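Local atomic coordinates of endo-1,4-beta-xylanase C (Paenibacillus barcinonensis, PDB entry 4XUR), a protein that hydrolyses internal beta-1,4-xylosidic linkages in xylan, and whose CBM22-2 module, the part crystallised here with xylotetraose, binds xylan chains. Residues H60-E65 with M144-P149; K72-H77 with I130-E135; I42-N47 with V166-I171; A82-G87 with L118-W123. One frame throughout, in Å; residues are numbered along the deposited sequence.

Interaction 1 (H60-E65 with M144-P149); sequences HGPLVE and MYAETP. With XYP (beta-D-xylopyranose), chain D.
Val64 and Met144 form an antiparallel hydrogen-bonded pair. Val64 N donates to Met144 O at 3.1 Å, and Met144 N donates to Val64 O at 3.0 Å. Ala146 N gives a third backbone bond, to Pro62 O. Gly61 CA makes a CA-H...O contact with Ala146 O at 3.2 Å, angle at H 162°. That oxygen is buried and has no hydrogen-bond partner. A CB on Gly61 would collide with it. The two strands, 63-65 and 139-147, are neighbours at one edge of a four-stranded sheet in the CBM22 beta-sandwich. Val64 and Met144 lie side by side, Val64 CG1 to Met144 CG 3.6 Å, on the face turned to the other sheet, where Met144 also meets Phe80 and Val169. On the opposite face Leu63 CB rests on Tyr145 CB at 3.7 Å. Tyr145 CG lies between its backbone N and carbonyl carbon (chi1 67°), and the ring meets Leu63 CD1 obliquely. This face carries the sugar. Tyr145 OH donates to O2 of a xylose unit at 3.0 Å. Glu147 takes two sugar hydroxyls, O2 at OE1 (2.5 Å) and O3 at OE2 (2.8 Å). Ser96 bonds Glu147 OE2, and Arg31 makes a cation-pi contact with the Tyr145 ring.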
loop_
_atom_site.group_PDB
_atom_site.type_symbol
_atom_site.label_atom_id
_atom_site.label_comp_id
_atom_site.label_asym_id
_atom_site.label_seq_id
_atom_site.Cartn_x
_atom_site.Cartn_y
_atom_site.Cartn_z
ATOM N N HIS A 60 0.154 7.762 6.409
ATOM C CA HIS A 60 -0.183 6.541 7.140
ATOM C C HIS A 60 -0.942 5.577 6.236
ATOM O O HIS A 60 -1.901 5.951 5.565
ATOM C CB HIS A 60 -1.000 6.868 8.410
ATOM C CG HIS A 60 -0.236 7.607 9.422
ATOM N ND1 HIS A 60 -0.817 8.133 10.568
ATOM C CD2 HIS A 60 1.078 7.880 9.514
ATOM C CE1 HIS A 60 0.123 8.723 11.293
ATOM N NE2 HIS A 60 1.280 8.579 10.682
ATOM N N GLY A 61 -0.529 4.322 6.256
ATOM C CA GLY A 61 -1.091 3.294 5.398
ATOM C C GLY A 61 -0.350 1.993 5.512
ATOM O O GLY A 61 0.728 1.959 6.142
ATOM N N PRO A 62 -0.932 0.904 4.964
ATOM C CA PRO A 62 -0.295 -0.413 5.141
ATOM C C PRO A 62 0.899 -0.580 4.167
ATOM O O PRO A 62 0.747 -0.250 2.997
ATOM C CB PRO A 62 -1.451 -1.389 4.768
ATOM C CG PRO A 62 -2.255 -0.621 3.764
ATOM C CD PRO A 62 -2.095 0.849 4.075
ATOM N N LEU A 63 1.998 -1.064 4.666
ATOM C CA LEU A 63 3.222 -1.219 3.850
ATOM C C LEU A 63 3.766 -2.626 4.027
ATOM O O LEU A 63 3.699 -3.193 5.130
ATOM C CB LEU A 63 4.279 -0.232 4.326
ATOM C CG LEU A 63 5.707 -0.229 3.762
ATOM C CD1 LEU A 63 6.325 1.181 3.835
ATOM C CD2 LEU A 63 6.702 -1.171 4.473
ATOM N N VAL A 64 4.382 -3.145 2.970
ATOM C CA VAL A 64 5.160 -4.380 3.003
ATOM C C VAL A 64 6.422 -4.328 2.126
ATOM O O VAL A 64 6.394 -3.858 0.976
ATOM C CB VAL A 64 4.223 -5.602 2.661
ATOM C CG1 VAL A 64 3.724 -5.595 1.187
ATOM C CG2 VAL A 64 4.950 -6.939 2.936
ATOM N N GLU A 65 7.510 -4.829 2.681
ATOM C CA GLU A 65 8.800 -4.982 1.973
ATOM C C GLU A 65 8.604 -6.049 0.874
ATOM O O GLU A 65 8.212 -7.206 1.183
ATOM C CB GLU A 65 9.898 -5.405 2.937
ATOM C CG GLU A 65 11.228 -5.704 2.259
ATOM C CD GLU A 65 11.899 -4.512 1.653
ATOM O OE1 GLU A 65 12.335 -3.640 2.435
ATOM O OE2 GLU A 65 12.037 -4.411 0.388
ATOM N N MET A 144 6.040 -1.746 -1.070
ATOM C CA MET A 144 4.795 -1.213 -1.610
ATOM C C MET A 144 3.908 -0.728 -0.468
ATOM O O MET A 144 3.889 -1.314 0.580
ATOM C CB MET A 144 4.079 -2.221 -2.452
ATOM C CG MET A 144 3.531 -3.427 -1.705
ATOM S SD MET A 144 2.608 -4.466 -2.857
ATOM C CE MET A 144 1.257 -3.352 -3.250
ATOM N N TYR A 145 3.140 0.351 -0.676
ATOM C CA TYR A 145 2.209 0.791 0.336
ATOM C C TYR A 145 1.038 1.536 -0.257
ATOM O O TYR A 145 1.121 1.960 -1.435
ATOM C CB TYR A 145 2.898 1.631 1.445
ATOM C CG TYR A 145 3.452 2.973 1.073
ATOM C CD1 TYR A 145 4.725 3.064 0.544
ATOM C CD2 TYR A 145 2.759 4.165 1.360
ATOM C CE1 TYR A 145 5.276 4.293 0.240
ATOM C CE2 TYR A 145 3.295 5.412 1.056
ATOM C CZ TYR A 145 4.567 5.465 0.527
ATOM O OH TYR A 145 5.160 6.689 0.217
ATOM N N ALA A 146 -0.033 1.665 0.537
ATOM C CA ALA A 146 -1.167 2.495 0.118
ATOM C C ALA A 146 -1.288 3.684 1.016
ATOM O O ALA A 146 -0.986 3.623 2.189
ATOM C CB ALA A 146 -2.486 1.688 0.177
ATOM N N GLU A 147 -1.816 4.782 0.442
ATOM C CA GLU A 147 -1.963 6.036 1.179
ATOM C C GLU A 147 -2.977 6.927 0.468
ATOM O O GLU A 147 -3.484 6.602 -0.569
ATOM C CB GLU A 147 -0.646 6.761 1.260
ATOM C CG GLU A 147 -0.084 7.209 -0.095
ATOM C CD GLU A 147 1.232 7.913 0.035
ATOM O OE1 GLU A 147 1.566 8.475 1.133
ATOM O OE2 GLU A 147 1.961 7.930 -0.980
ATOM N N THR A 148 -3.275 8.073 1.080
ATOM C CA THR A 148 -4.041 9.147 0.389
ATOM C C THR A 148 -3.072 10.237 -0.133
ATOM O O THR A 148 -1.897 10.304 0.220
ATOM C CB THR A 148 -5.125 9.744 1.310
ATOM O OG1 THR A 148 -4.601 10.020 2.608
ATOM C CG2 THR A 148 -6.195 8.768 1.465
ATOM N N PRO A 149 -3.588 11.077 -1.023
ATOM C CA PRO A 149 -2.622 12.058 -1.637
ATOM C C PRO A 149 -1.912 12.951 -0.638
ATOM O O PRO A 149 -2.476 13.428 0.302
ATOM C CB PRO A 149 -3.550 12.868 -2.558
ATOM C CG PRO A 149 -4.613 11.918 -2.966
ATOM C CD PRO A 149 -4.869 11.093 -1.707
HETATM C C1 XYP D . 5.860 10.616 1.812
HETATM C C2 XYP D . 4.553 10.351 1.063
HETATM C C3 XYP D . 4.772 10.211 -0.438
HETATM C C4 XYP D . 5.617 11.400 -0.953
HETATM C C5 XYP D . 6.868 11.610 -0.094
HETATM O O2 XYP D . 3.989 9.129 1.522
HETATM O O3 XYP D . 3.547 10.186 -1.128
HETATM O O4 XYP D . 6.001 11.084 -2.311
HETATM O O5 XYP D . 6.502 11.812 1.255
#

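Interaction 2 (K72-H77 with I130-E135)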
loop_
_atom_site.group_PDB
_atom_site.type_symbol
_atom_site.label_atom_id
_atom_site.label_comp_id
_atom_site.label_asym_id
_atom_site.label_seq_id
_atom_site.Cartn_x
_atom_site.Cartn_y
_atom_site.Cartn_z
ATOM N N LYS A 72 16.136 -7.578 -9.125
ATOM C CA LYS A 72 16.596 -6.214 -9.442
ATOM C C LYS A 72 16.834 -6.072 -10.960
ATOM O O LYS A 72 17.319 -7.000 -11.624
ATOM C CB LYS A 72 17.885 -5.873 -8.635
ATOM C CG LYS A 72 17.691 -5.769 -7.104
ATOM C CD LYS A 72 19.048 -5.807 -6.355
ATOM C CE LYS A 72 18.834 -5.906 -4.859
ATOM N NZ LYS A 72 20.056 -6.118 -4.039
ATOM N N GLY A 73 16.431 -4.934 -11.522
ATOM C CA GLY A 73 16.586 -4.647 -12.921
ATOM C C GLY A 73 15.446 -5.146 -13.784
ATOM O O GLY A 73 15.557 -5.108 -15.008
ATOM N N SER A 74 14.385 -5.689 -13.178
ATOM C CA SER A 74 13.240 -6.216 -13.904
ATOM C C SER A 74 12.094 -5.249 -13.867
ATOM O O SER A 74 12.097 -4.307 -13.089
ATOM C CB SER A 74 12.831 -7.585 -13.302
ATOM O OG SER A 74 12.224 -7.401 -12.023
ATOM N N THR A 75 11.054 -5.530 -14.688
ATOM C CA THR A 75 9.783 -4.821 -14.615
ATOM C C THR A 75 8.716 -5.869 -14.143
ATOM O O THR A 75 8.701 -7.041 -14.600
ATOM C CB THR A 75 9.401 -4.277 -15.993
ATOM O OG1 THR A 75 10.423 -3.371 -16.405
ATOM C CG2 THR A 75 8.068 -3.571 -15.974
ATOM N N VAL A 76 7.906 -5.481 -13.188
ATOM C CA VAL A 76 6.903 -6.314 -12.621
ATOM C C VAL A 76 5.554 -5.567 -12.626
ATOM O O VAL A 76 5.521 -4.379 -12.786
ATOM C CB VAL A 76 7.301 -6.849 -11.227
ATOM C CG1 VAL A 76 8.560 -7.669 -11.301
ATOM C CG2 VAL A 76 7.507 -5.724 -10.208
ATOM N N HIS A 77 4.449 -6.315 -12.490
ATOM C CA HIS A 77 3.126 -5.703 -12.414
ATOM C C HIS A 77 2.585 -5.834 -11.003
ATOM O O HIS A 77 2.557 -6.939 -10.478
ATOM C CB HIS A 77 2.162 -6.356 -13.409
ATOM C CG HIS A 77 0.909 -5.564 -13.621
ATOM N ND1 HIS A 77 0.898 -4.365 -14.277
ATOM C CD2 HIS A 77 -0.381 -5.822 -13.274
ATOM C CE1 HIS A 77 -0.346 -3.893 -14.326
ATOM N NE2 HIS A 77 -1.134 -4.759 -13.726
ATOM N N ILE A 130 5.745 -1.559 -12.440
ATOM C CA ILE A 130 6.859 -0.779 -11.834
ATOM C C ILE A 130 8.211 -1.387 -12.228
ATOM O O ILE A 130 8.321 -2.579 -12.558
ATOM C CB ILE A 130 6.751 -0.742 -10.314
ATOM C CG1 ILE A 130 6.880 -2.126 -9.690
ATOM C CG2 ILE A 130 5.478 -0.069 -9.910
ATOM C CD1 ILE A 130 7.751 -2.176 -8.451
ATOM N N ILE A 131 9.242 -0.541 -12.145
ATOM C CA ILE A 131 10.613 -0.937 -12.417
ATOM C C ILE A 131 11.261 -1.186 -11.035
ATOM O O ILE A 131 11.152 -0.373 -10.097
ATOM C CB ILE A 131 11.315 0.241 -13.200
ATOM C CG1 ILE A 131 10.833 0.223 -14.621
ATOM C CG2 ILE A 131 12.852 0.159 -13.119
ATOM C CD1 ILE A 131 10.909 1.553 -15.299
ATOM N N VAL A 132 11.972 -2.301 -10.942
ATOM C CA VAL A 132 12.799 -2.609 -9.799
ATOM C C VAL A 132 14.195 -2.102 -10.190
ATOM O O VAL A 132 14.744 -2.629 -11.179
ATOM C CB VAL A 132 12.805 -4.148 -9.538
ATOM C CG1 VAL A 132 13.502 -4.480 -8.274
ATOM C CG2 VAL A 132 11.354 -4.644 -9.416
ATOM N N PRO A 133 14.741 -1.138 -9.458
ATOM C CA PRO A 133 16.106 -0.637 -9.830
ATOM C C PRO A 133 17.183 -1.730 -9.832
ATOM O O PRO A 133 17.048 -2.722 -9.073
ATOM C CB PRO A 133 16.391 0.398 -8.786
ATOM C CG PRO A 133 15.055 0.852 -8.277
ATOM C CD PRO A 133 14.217 -0.398 -8.333
ATOM N N ALA A 134 18.240 -1.523 -10.640
ATOM C CA ALA A 134 19.290 -2.560 -10.842
ATOM C C ALA A 134 20.217 -2.621 -9.608
ATOM O O ALA A 134 20.259 -1.715 -8.781
ATOM C CB ALA A 134 20.059 -2.298 -12.101
ATOM N N GLU A 135 20.959 -3.738 -9.499
ATOM C CA GLU A 135 21.881 -3.965 -8.379
ATOM C C GLU A 135 22.832 -2.823 -8.162
ATOM O O GLU A 135 23.068 -2.388 -7.033
ATOM C CB GLU A 135 22.616 -5.309 -8.663
ATOM C CG GLU A 135 23.764 -5.607 -7.696
ATOM C CD GLU A 135 23.360 -5.760 -6.277
ATOM O OE1 GLU A 135 24.099 -5.187 -5.437
ATOM O OE2 GLU A 135 22.328 -6.419 -6.005
HETATM O O HOH W 1 21.534 -3.584 -4.597
#
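Lys72 NZ is gripped by two acceptors. It forms a salt bridge with Glu135 OE2 at 3.0 Å, meeting that oxygen on its syn side, 26° out of the carboxylate plane. It also donates to water 1, with NZ to water O 3.0 Å, and this water donates to Glu135 O. The contact lies where two antiparallel strands of the six-stranded sheet, 75-83 and 124-131, run out into loops at one end of the beta-sandwich. The extended Lys72 chain crosses the Glu135 side chain at a slant. Gly73 N donates to Val132 O at 2.9 Å, from 46° above the carbonyl plane. A weak second bond runs from Gly73 N to Pro133 O. At the backbone angles of Gly73 a CB would jam against Lys72 O. The ladder begins with Val132 N, which donates to Ser74 O at 2.9 Å. Val76 and Ile130 then pair in both directions, and Ile130 N to Val76 O is the shorter bond at 2.8 Å. Ser74 OG lies beside Val132 CG2 and bonds to Gln71 O outside the two segments. The buried face is apolar. Ile130 has CG1 between its backbone N and carbonyl carbon (chi1 63°), and that atom touches Val76 CG2 at 3.7 Å. Val132 splits its two methyls: CG2 meets Val76 CG2 at 4.1 Å, while CG1 packs on Lys72 CA at 3.7 Å.

Interaction 3 (I42-N47 with V166-I171). With CA (calcium ion), chain G.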
loop_
_atom_site.group_PDB
_atom_site.type_symbol
_atom_site.label_atom_id
_atom_site.label_comp_id
_atom_site.label_asym_id
_atom_site.label_seq_id
_atom_site.Cartn_x
_atom_site.Cartn_y
_atom_site.Cartn_z
ATOM N N ILE A 42 -15.190 -8.423 6.364
ATOM C CA ILE A 42 -14.995 -7.342 5.382
ATOM C C ILE A 42 -13.837 -7.819 4.485
ATOM O O ILE A 42 -12.748 -8.135 4.992
ATOM C CB ILE A 42 -14.586 -5.998 6.023
ATOM C CG1 ILE A 42 -15.784 -5.381 6.786
ATOM C CG2 ILE A 42 -14.081 -5.034 4.941
ATOM C CD1 ILE A 42 -16.852 -4.822 5.899
ATOM N N GLY A 43 -14.111 -7.887 3.183
ATOM C CA GLY A 43 -13.182 -8.435 2.231
ATOM C C GLY A 43 -13.575 -8.194 0.784
ATOM O O GLY A 43 -14.727 -7.890 0.514
ATOM N N HIS A 44 -12.615 -8.287 -0.152
ATOM C CA HIS A 44 -12.928 -8.234 -1.569
ATOM C C HIS A 44 -13.317 -9.625 -2.049
ATOM O O HIS A 44 -12.481 -10.522 -2.136
ATOM C CB HIS A 44 -11.739 -7.713 -2.451
ATOM C CG HIS A 44 -12.016 -7.752 -3.920
ATOM N ND1 HIS A 44 -13.077 -7.083 -4.538
ATOM C CD2 HIS A 44 -11.345 -8.386 -4.912
ATOM C CE1 HIS A 44 -13.018 -7.304 -5.849
ATOM N NE2 HIS A 44 -11.994 -8.109 -6.090
ATOM N N ASN A 45 -14.617 -9.828 -2.238
ATOM C CA ASN A 45 -15.154 -11.147 -2.571
ATOM C C ASN A 45 -14.618 -12.250 -1.622
ATOM O O ASN A 45 -14.286 -13.367 -2.041
ATOM C CB ASN A 45 -14.841 -11.512 -4.024
ATOM C CG ASN A 45 -15.525 -10.618 -5.066
ATOM O OD1 ASN A 45 -14.942 -10.317 -6.098
ATOM N ND2 ASN A 45 -16.755 -10.231 -4.829
ATOM N N SER A 46 -14.541 -11.923 -0.334
ATOM C CA SER A 46 -13.965 -12.807 0.675
ATOM C C SER A 46 -14.280 -12.287 2.043
ATOM O O SER A 46 -14.916 -11.246 2.174
ATOM C CB SER A 46 -12.460 -12.942 0.492
ATOM O OG SER A 46 -11.774 -11.660 0.509
ATOM N N ASN A 47 -13.795 -12.993 3.049
ATOM C CA ASN A 47 -14.114 -12.704 4.419
ATOM C C ASN A 47 -13.091 -11.904 5.187
ATOM O O ASN A 47 -13.389 -11.369 6.274
ATOM C CB ASN A 47 -14.407 -14.038 5.161
ATOM C CG ASN A 47 -15.048 -13.818 6.536
ATOM O OD1 ASN A 47 -16.086 -13.163 6.659
ATOM N ND2 ASN A 47 -14.424 -14.375 7.579
ATOM N N VAL A 166 -7.409 -2.817 2.395
ATOM C CA VAL A 166 -6.837 -3.376 1.166
ATOM C C VAL A 166 -6.924 -4.908 1.153
ATOM O O VAL A 166 -7.001 -5.512 2.223
ATOM C CB VAL A 166 -5.336 -3.007 0.921
ATOM C CG1 VAL A 166 -5.164 -1.487 0.834
ATOM C CG2 VAL A 166 -4.428 -3.573 1.983
ATOM N N ASP A 167 -6.960 -5.487 -0.024
ATOM C CA ASP A 167 -7.084 -6.940 -0.212
ATOM C C ASP A 167 -6.539 -7.362 -1.579
ATOM O O ASP A 167 -6.336 -6.542 -2.470
ATOM C CB ASP A 167 -8.573 -7.363 -0.078
ATOM C CG ASP A 167 -8.771 -8.791 0.321
ATOM O OD1 ASP A 167 -7.810 -9.527 0.697
ATOM O OD2 ASP A 167 -9.962 -9.185 0.311
ATOM N N ASP A 168 -6.274 -8.658 -1.729
ATOM C CA ASP A 168 -5.907 -9.265 -3.023
ATOM C C ASP A 168 -4.714 -8.538 -3.703
ATOM O O ASP A 168 -4.789 -8.150 -4.886
ATOM C CB ASP A 168 -7.121 -9.362 -3.957
ATOM C CG ASP A 168 -8.123 -10.438 -3.512
ATOM O OD1 ASP A 168 -7.745 -11.389 -2.747
ATOM O OD2 ASP A 168 -9.315 -10.318 -3.901
ATOM N N VAL A 169 -3.658 -8.350 -2.935
ATOM C CA VAL A 169 -2.423 -7.718 -3.405
ATOM C C VAL A 169 -1.662 -8.789 -4.175
ATOM O O VAL A 169 -1.499 -9.924 -3.687
ATOM C CB VAL A 169 -1.536 -7.257 -2.242
ATOM C CG1 VAL A 169 -0.302 -6.596 -2.805
ATOM C CG2 VAL A 169 -2.273 -6.273 -1.344
ATOM N N GLN A 170 -1.241 -8.454 -5.383
ATOM C CA GLN A 170 -0.545 -9.385 -6.220
ATOM C C GLN A 170 0.562 -8.687 -6.970
ATOM O O GLN A 170 0.399 -7.566 -7.438
ATOM C CB GLN A 170 -1.539 -10.032 -7.173
ATOM C CG GLN A 170 -0.974 -11.176 -7.999
ATOM C CD GLN A 170 -2.087 -11.975 -8.710
ATOM O OE1 GLN A 170 -2.860 -12.643 -8.065
ATOM N NE2 GLN A 170 -2.151 -11.885 -10.045
ATOM N N ILE A 171 1.721 -9.372 -7.106
ATOM C CA ILE A 171 2.752 -8.913 -8.011
ATOM C C ILE A 171 3.078 -10.038 -9.036
ATOM O O ILE A 171 3.171 -11.173 -8.658
ATOM C CB ILE A 171 4.071 -8.593 -7.281
ATOM C CG1 ILE A 171 3.816 -7.530 -6.179
ATOM C CG2 ILE A 171 5.104 -8.113 -8.247
ATOM C CD1 ILE A 171 5.007 -7.123 -5.305
HETATM CA CA CA G . -9.298 -11.395 1.346
HETATM O O HOH W 2 -9.277 -12.363 -0.631
#
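Asp167 OD2 serves a metal and a backbone amide of the facing loop at once. It binds the calcium ion at 2.5 Å. Its anti lone pair accepts the N-H of His44 at 2.8 Å. This is a calcium site on the outside of a beta-sandwich, joining loop 42-47 to strand 164-173. Asp167 is bidentate, with OD1 also 2.5 Å from calcium. From the loop, Ser46 OG binds the ion at 2.6 Å and donates to His44 O from above the carbonyl plane. Asp19 O, Glu21 OE2 and Arg48 O supply further ligands, and water 2 adds one more, its O 2.2 Å from the ion. Asp168 is second shell: its OD1 accepts a bond from water 2 at 2.8 Å. Asp168 and Val169 form a G1 beta bulge opposite Ala18. The His44 ring stacks on Trp81 and also meets Trp123. An alanine at His44 would probably keep the amide bond to Asp167, but would leave Trp81 without its stacking partner and open a gap beside Asp168. With CG anti to the backbone N (chi1 176°), the His44 ring stands 78° from the Asp168 carboxylate plane, and its edge atom CD2 lies 3.0 Å from Asp168 OD2.

Interaction 4 (A82-G87 with L118-W123); sequences AMYDEG and LNKGQW
Ala82 CB meets Leu118 CD2 at 4.1 Å. Ala82 O takes a CA-H...O contact from Trp123 CA at 3.5 Å. Met83 follows, lying over the Trp123 indole. Its CB sits 3.5 Å from the centroid of the six-membered ring, a CH-pi contact over the centre of the face. The Met83 chain bends at chi2 and chi3, which returns CE to the indole, 3.9 Å from Trp123 CZ2. SD adds an oblique Met-aromatic contact with the five-membered ring. An alanine at Trp123 would probably leave Met83 CB and CE without the surface they rest on, and would take away one of the two aromatic rings that His44 meets. Tyr84 O accepts Gly121 N at 2.7 Å. One face of the Tyr84 ring carries Lys120 CA, 3.9 Å from the ring centroid. Leu118 O lies at the ring edge, 3.5 Å from CE1. Tyr84 OH bonds to Pro88 O. Past Asp85 and Glu86, the extended Lys120 chain brings NZ to 3.6 Å from Gly87 O. The partner segment makes a type II beta turn from Asn119 to Gln122, with Gly121 at its third position. It carries the chain from strand 109-119 in one sheet of the CBM22 beta-sandwich to strand 124-131 in the other.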
loop_
_atom_site.group_PDB
_atom_site.type_symbol
_atom_site.label_atom_id
_atom_site.label_comp_id
_atom_site.label_asym_id
_atom_site.label_seq_id
_atom_site.Cartn_x
_atom_site.Cartn_y
_atom_site.Cartn_z
ATOM N N ALA A 82 -8.807 -1.881 -2.998
ATOM C CA ALA A 82 -8.948 -1.010 -1.827
ATOM C C ALA A 82 -10.383 -0.590 -1.688
ATOM O O ALA A 82 -11.120 -0.540 -2.709
ATOM C CB ALA A 82 -8.041 0.203 -1.938
ATOM N N MET A 83 -10.779 -0.306 -0.442
ATOM C CA MET A 83 -12.159 0.148 -0.091
ATOM C C MET A 83 -12.119 1.006 1.165
ATOM O O MET A 83 -11.314 0.780 2.055
ATOM C CB MET A 83 -13.090 -1.058 0.042
ATOM C CG MET A 83 -14.589 -0.714 0.225
ATOM S SD MET A 83 -15.043 -0.450 1.952
ATOM C CE MET A 83 -15.158 -2.147 2.483
ATOM N N TYR A 84 -13.068 1.990 1.236
ATOM C CA TYR A 84 -13.316 2.750 2.460
ATOM C C TYR A 84 -14.860 2.831 2.656
ATOM O O TYR A 84 -15.569 2.847 1.726
ATOM C CB TYR A 84 -12.654 4.133 2.382
ATOM C CG TYR A 84 -13.378 5.209 1.574
ATOM C CD1 TYR A 84 -13.308 5.232 0.169
ATOM C CD2 TYR A 84 -14.171 6.149 2.209
ATOM C CE1 TYR A 84 -13.922 6.224 -0.570
ATOM C CE2 TYR A 84 -14.818 7.147 1.464
ATOM C CZ TYR A 84 -14.767 7.148 0.114
ATOM O OH TYR A 84 -15.420 8.129 -0.606
ATOM N N ASP A 85 -15.283 2.849 3.915
ATOM C CA ASP A 85 -16.738 2.921 4.209
ATOM C C ASP A 85 -17.124 3.941 5.332
ATOM O O ASP A 85 -18.090 3.712 6.039
ATOM C CB ASP A 85 -17.299 1.503 4.477
ATOM C CG ASP A 85 -16.707 0.811 5.692
ATOM O OD1 ASP A 85 -16.192 1.497 6.630
ATOM O OD2 ASP A 85 -16.763 -0.451 5.744
ATOM N N GLU A 86 -16.403 5.056 5.408
ATOM C CA GLU A 86 -16.838 6.227 6.179
ATOM C C GLU A 86 -16.278 7.533 5.641
ATOM O O GLU A 86 -15.221 7.574 5.038
ATOM C CB GLU A 86 -16.558 6.024 7.675
ATOM C CG GLU A 86 -15.122 6.078 8.091
ATOM C CD GLU A 86 -14.931 5.920 9.582
ATOM O OE1 GLU A 86 -15.347 4.876 10.145
ATOM O OE2 GLU A 86 -14.340 6.836 10.183
ATOM N N GLY A 87 -16.984 8.629 5.859
ATOM C CA GLY A 87 -16.485 9.938 5.476
ATOM C C GLY A 87 -17.038 10.451 4.134
ATOM O O GLY A 87 -18.241 10.334 3.886
ATOM N N LEU A 118 -12.027 6.246 -5.496
ATOM C CA LEU A 118 -12.937 5.222 -4.979
ATOM C C LEU A 118 -14.235 5.918 -4.554
ATOM O O LEU A 118 -14.187 7.023 -4.006
ATOM C CB LEU A 118 -12.354 4.510 -3.813
ATOM C CG LEU A 118 -11.205 3.550 -4.155
ATOM C CD1 LEU A 118 -9.921 4.339 -4.138
ATOM C CD2 LEU A 118 -11.192 2.435 -3.205
ATOM N N ASN A 119 -15.329 5.252 -4.791
ATOM C CA ASN A 119 -16.644 5.640 -4.211
ATOM C C ASN A 119 -16.815 4.966 -2.862
ATOM O O ASN A 119 -16.515 3.773 -2.700
ATOM C CB ASN A 119 -17.750 5.212 -5.166
ATOM C CG ASN A 119 -17.573 5.822 -6.570
ATOM O OD1 ASN A 119 -17.369 5.086 -7.557
ATOM N ND2 ASN A 119 -17.595 7.121 -6.653
ATOM N N LYS A 120 -17.312 5.723 -1.879
ATOM C CA LYS A 120 -17.613 5.193 -0.535
ATOM C C LYS A 120 -18.273 3.817 -0.640
ATOM O O LYS A 120 -19.249 3.633 -1.355
ATOM C CB LYS A 120 -18.546 6.193 0.193
ATOM C CG LYS A 120 -18.851 5.841 1.625
ATOM C CD LYS A 120 -19.519 7.021 2.354
ATOM C CE LYS A 120 -20.390 6.553 3.489
ATOM N NZ LYS A 120 -20.594 7.671 4.459
ATOM N N GLY A 121 -17.680 2.827 0.016
ATOM C CA GLY A 121 -18.218 1.461 0.067
ATOM C C GLY A 121 -17.949 0.464 -1.062
ATOM O O GLY A 121 -18.290 -0.702 -0.926
ATOM N N GLN A 122 -17.399 0.902 -2.191
ATOM C CA GLN A 122 -17.107 0.015 -3.275
ATOM C C GLN A 122 -15.595 -0.319 -3.436
ATOM O O GLN A 122 -14.746 0.557 -3.345
ATOM C CB GLN A 122 -17.654 0.505 -4.612
ATOM C CG GLN A 122 -16.928 1.629 -5.250
ATOM C CD GLN A 122 -17.176 1.709 -6.771
ATOM O OE1 GLN A 122 -18.022 0.953 -7.340
ATOM N NE2 GLN A 122 -16.496 2.599 -7.429
ATOM N N TRP A 123 -15.325 -1.603 -3.609
ATOM C CA TRP A 123 -13.980 -2.141 -3.921
ATOM C C TRP A 123 -13.525 -1.810 -5.316
ATOM O O TRP A 123 -14.293 -1.955 -6.323
ATOM C CB TRP A 123 -13.949 -3.639 -3.750
ATOM C CG TRP A 123 -14.076 -4.084 -2.317
ATOM C CD1 TRP A 123 -15.168 -4.467 -1.692
ATOM C CD2 TRP A 123 -12.996 -4.226 -1.381
ATOM N NE1 TRP A 123 -14.908 -4.812 -0.393
ATOM C CE2 TRP A 123 -13.559 -4.677 -0.164
ATOM C CE3 TRP A 123 -11.627 -3.972 -1.431
ATOM C CZ2 TRP A 123 -12.814 -4.901 0.968
ATOM C CZ3 TRP A 123 -10.876 -4.154 -0.283
ATOM C CH2 TRP A 123 -11.425 -4.634 0.881
#

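Interaction 1, near the centre of the chain, is the one of the four that touches the sugar, through Tyr145 and Glu147; Arg31, Tyr59, Tyr110 and Trp150 complete the pocket. It meets interaction 3 across the sandwich core, where Met144 SD touches Val169 CG1 at 3.6 Å. Interaction 3 also touches interaction 4: Gly43 O lies 3.2 Å from Trp123 NE1, and the Trp123 side chain is about 7 Å from the calcium ion. Interactions 2 and 4 share strand 75-83 but sit on opposite sides of the chain's centre, about 31 Å apart between centres. Interaction 2 reaches interaction 3 through Val76 CB and Ile171 CG2, 3.9 Å apart. Its Pro133 side chain is about 13 Å from a bound xylose.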